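Local coordinates for hypothetical protein Atu0636 (Agrobacterium tumefaciens, PDB 2OZV) that is of unknown function but is predicted to be an O-methyltransferase, probably transferring a methyl group to an oxygen of its substrate, at residues T64-S69 with E93-D98. Residues are numbered along the deposited sequence; the frame is centred on the assembly and turned at random. Where two conformers were deposited one is given.
Sequences TLYERS and EVLEAD
Leu95 fills the tight side of this strand pair: its CD1 lies 3.6 Å from Thr64 CG2 and 3.8 Å from Tyr66 CE1. Tyr66, its CG beside the backbone N (chi1 -68°), runs alongside Leu95 and meets the CB of Ala97 with CD1 at 3.7 Å, both neighbours lying oblique to the ring. The Tyr66 OH is hydrogen-bonded to Gly110 O, and Phe116 touches both Thr64 and Tyr66. Between the backbones runs a parallel ladder of four hydrogen bonds, from Leu65 N to Glu93 O, Leu95 N to Leu65 O (2.8 Å), Glu67 N to Leu95 O and Ala97 N to Glu67 O. Strand 61-67, helix 70-80 and strand 92-96 form a beta-alpha-beta unit of the Rossmann-like methyltransferase sheet, with 92-96 at its edge. On the other face, where Val94 also touches Leu80 of that helix, Leu65 CD1 meets Val94 CG2 more loosely, at 4.0 Å. The solvent side lies at exposed Glu93 and Arg68: a water 2.7 Å from Thr64 OG1 donates weakly to Glu93 OE1, while Arg68 lays a guanidinium face over Asp98 CB. The salt bridge from Arg68 NE to Asp98 OD2 is long, 3.9 Å, and purely electrostatic; Asp98 OD1 is hydrogen-bonded to Thr100 OG1.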
ATOM      1  N   THR B  64      17.171  21.500 -10.775  1.00 45.22           N
ATOM      2  CA  THR B  64      16.345  22.237 -11.713  1.00 45.46           C
ATOM      3  C   THR B  64      14.913  22.171 -11.214  1.00 45.35           C
ATOM      4  O   THR B  64      14.371  21.068 -11.055  1.00 46.68           O
ATOM      5  CB  THR B  64      16.435  21.671 -13.147  1.00 45.21           C
ATOM      6  OG1 THR B  64      17.800  21.680 -13.551  1.00 46.01           O
ATOM      7  CG2 THR B  64      15.656  22.538 -14.165  1.00 47.72           C
ATOM      8  N   LEU B  65      14.328  23.338 -10.978  1.00 44.95           N
ATOM      9  CA  LEU B  65      12.933  23.418 -10.535  0.60 44.97           C
ATOM     10  C   LEU B  65      12.064  23.739 -11.743  1.00 46.01           C
ATOM     11  O   LEU B  65      12.295  24.737 -12.442  1.00 47.10           O
ATOM     12  CB  LEU B  65      12.721  24.492  -9.437  0.60 45.21           C
ATOM     13  CG  LEU B  65      13.535  24.544  -8.128  0.60 44.09           C
ATOM     14  CD1 LEU B  65      13.170  25.781  -7.278  0.60 45.51           C
ATOM     15  CD2 LEU B  65      13.386  23.245  -7.279  0.60 44.68           C
ATOM     16  N   TYR B  66      11.045  22.905 -11.983  1.00 44.84           N
ATOM     17  CA  TYR B  66      10.107  23.167 -13.080  1.00 46.17           C
ATOM     18  C   TYR B  66       8.772  23.687 -12.580  1.00 46.62           C
ATOM     19  O   TYR B  66       8.154  23.083 -11.699  1.00 47.26           O
ATOM     20  CB  TYR B  66       9.871  21.905 -13.927  1.00 45.84           C
ATOM     21  CG  TYR B  66      11.094  21.493 -14.713  1.00 46.63           C
ATOM     22  CD1 TYR B  66      11.375  22.078 -15.953  1.00 45.54           C
ATOM     23  CD2 TYR B  66      11.957  20.496 -14.227  1.00 45.58           C
ATOM     24  CE1 TYR B  66      12.505  21.691 -16.707  1.00 47.17           C
ATOM     25  CE2 TYR B  66      13.103  20.101 -14.977  1.00 48.11           C
ATOM     26  CZ  TYR B  66      13.347  20.696 -16.213  1.00 47.25           C
ATOM     27  OH  TYR B  66      14.447  20.338 -16.962  1.00 48.24           O
ATOM     28  N   GLU B  67       8.318  24.783 -13.173  1.00 47.65           N
ATOM     29  CA  GLU B  67       7.025  25.390 -12.862  1.00 48.28           C
ATOM     30  C   GLU B  67       6.234  25.552 -14.157  1.00 49.13           C
ATOM     31  O   GLU B  67       6.798  25.984 -15.173  1.00 49.23           O
ATOM     32  CB  GLU B  67       7.224  26.787 -12.231  1.00 49.35           C
ATOM     33  CG  GLU B  67       8.076  26.809 -10.951  1.00 52.29           C
ATOM     34  CD  GLU B  67       7.365  26.197  -9.748  1.00 56.21           C
ATOM     35  OE1 GLU B  67       6.236  25.688  -9.879  1.00 56.99           O
ATOM     36  OE2 GLU B  67       7.953  26.218  -8.659  1.00 61.63           O
ATOM     37  N   ARG B  68       4.936  25.270 -14.139  1.00 50.11           N
ATOM     38  CA  ARG B  68       4.151  25.480 -15.363  1.00 52.36           C
ATOM     39  C   ARG B  68       3.963  26.971 -15.670  1.00 51.97           C
ATOM     40  O   ARG B  68       4.150  27.426 -16.818  1.00 52.74           O
ATOM     41  CB  ARG B  68       2.784  24.784 -15.289  1.00 53.66           C
ATOM     42  CG  ARG B  68       2.139  24.410 -16.668  1.00 58.09           C
ATOM     43  CD  ARG B  68       2.527  25.275 -17.863  1.00 64.97           C
ATOM     44  NE  ARG B  68       1.550  25.118 -18.946  1.00 71.46           N
ATOM     45  CZ  ARG B  68       1.525  25.823 -20.080  1.00 72.95           C
ATOM     46  NH1 ARG B  68       0.577  25.579 -20.980  1.00 73.32           N
ATOM     47  NH2 ARG B  68       2.437  26.762 -20.322  1.00 75.01           N
ATOM     48  N   SER B  69       3.626  27.758 -14.659  1.00 50.60           N
ATOM     49  CA  SER B  69       3.291  29.146 -14.949  1.00 48.89           C
ATOM     50  C   SER B  69       4.430  30.122 -14.705  1.00 47.88           C
ATOM     51  O   SER B  69       5.271  29.912 -13.819  1.00 47.02           O
ATOM     52  CB  SER B  69       2.050  29.606 -14.170  1.00 49.18           C
ATOM     53  OG  SER B  69       2.317  29.665 -12.782  1.00 47.92           O
ATOM     54  N   GLU B  93      18.189  26.123 -10.486  1.00 46.21           N
ATOM     55  CA  GLU B  93      17.753  26.841 -11.683  1.00 47.97           C
ATOM     56  C   GLU B  93      16.255  26.670 -11.780  1.00 46.41           C
ATOM     57  O   GLU B  93      15.787  25.557 -11.654  1.00 46.99           O
ATOM     58  CB  GLU B  93      18.397  26.198 -12.900  1.00 48.32           C
ATOM     59  CG  GLU B  93      18.127  26.940 -14.195  1.00 52.13           C
ATOM     60  CD  GLU B  93      18.751  26.219 -15.407  1.00 50.96           C
ATOM     61  OE1 GLU B  93      19.363  25.144 -15.276  1.00 59.00           O
ATOM     62  OE2 GLU B  93      18.602  26.772 -16.507  1.00 60.88           O
ATOM     63  N   VAL B  94      15.506  27.750 -12.004  1.00 45.72           N
ATOM     64  CA  VAL B  94      14.057  27.633 -12.123  1.00 46.30           C
ATOM     65  C   VAL B  94      13.706  27.786 -13.595  1.00 46.59           C
ATOM     66  O   VAL B  94      14.078  28.798 -14.214  1.00 46.09           O
ATOM     67  CB  VAL B  94      13.337  28.746 -11.321  1.00 46.78           C
ATOM     68  CG1 VAL B  94      11.811  28.643 -11.468  1.00 48.25           C
ATOM     69  CG2 VAL B  94      13.776  28.712  -9.863  1.00 48.52           C
ATOM     70  N   LEU B  95      12.989  26.803 -14.138  1.00 45.58           N
ATOM     71  CA  LEU B  95      12.542  26.842 -15.529  1.00 46.45           C
ATOM     72  C   LEU B  95      11.039  26.768 -15.616  1.00 46.45           C
ATOM     73  O   LEU B  95      10.403  26.055 -14.855  1.00 46.52           O
ATOM     74  CB  LEU B  95      13.136  25.691 -16.340  1.00 45.76           C
ATOM     75  CG  LEU B  95      14.669  25.662 -16.478  1.00 47.58           C
ATOM     76  CD1 LEU B  95      15.103  24.371 -17.175  1.00 48.24           C
ATOM     77  CD2 LEU B  95      15.191  26.897 -17.211  1.00 49.52           C
ATOM     78  N   GLU B  96      10.491  27.525 -16.556  1.00 48.43           N
ATOM     79  CA  GLU B  96       9.078  27.435 -16.904  1.00 50.01           C
ATOM     80  C   GLU B  96       8.881  26.297 -17.895  1.00 49.98           C
ATOM     81  O   GLU B  96       9.424  26.351 -18.998  1.00 51.35           O
ATOM     82  CB  GLU B  96       8.679  28.713 -17.614  1.00 50.68           C
ATOM     83  CG  GLU B  96       7.724  29.577 -16.896  1.00 54.18           C
ATOM     84  CD  GLU B  96       7.322  30.749 -17.751  1.00 55.91           C
ATOM     85  OE1 GLU B  96       6.285  30.658 -18.456  1.00 58.74           O
ATOM     86  OE2 GLU B  96       8.060  31.750 -17.718  1.00 55.56           O
ATOM     87  N   ALA B  97       8.102  25.288 -17.532  1.00 49.26           N
ATOM     88  CA  ALA B  97       7.814  24.184 -18.447  1.00 49.67           C
ATOM     89  C   ALA B  97       6.588  23.435 -18.011  1.00 50.01           C
ATOM     90  O   ALA B  97       6.391  23.189 -16.826  1.00 50.49           O
ATOM     91  CB  ALA B  97       9.001  23.215 -18.530  1.00 48.82           C
ATOM     92  N   ASP B  98       5.772  23.052 -18.980  1.00 49.84           N
ATOM     93  CA  ASP B  98       4.638  22.188 -18.729  1.00 50.36           C
ATOM     94  C   ASP B  98       5.176  20.752 -18.697  1.00 51.13           C
ATOM     95  O   ASP B  98       5.595  20.231 -19.730  1.00 51.11           O
ATOM     96  CB  ASP B  98       3.636  22.356 -19.866  1.00 50.04           C
ATOM     97  CG  ASP B  98       2.439  21.434 -19.742  1.00 51.44           C
ATOM     98  OD1 ASP B  98       2.398  20.558 -18.843  1.00 49.65           O
ATOM     99  OD2 ASP B  98       1.513  21.609 -20.561  1.00 53.57           O
TER
HETATM  100  O   HOH W   1      18.746  21.978 -16.051  1.00 33.12           O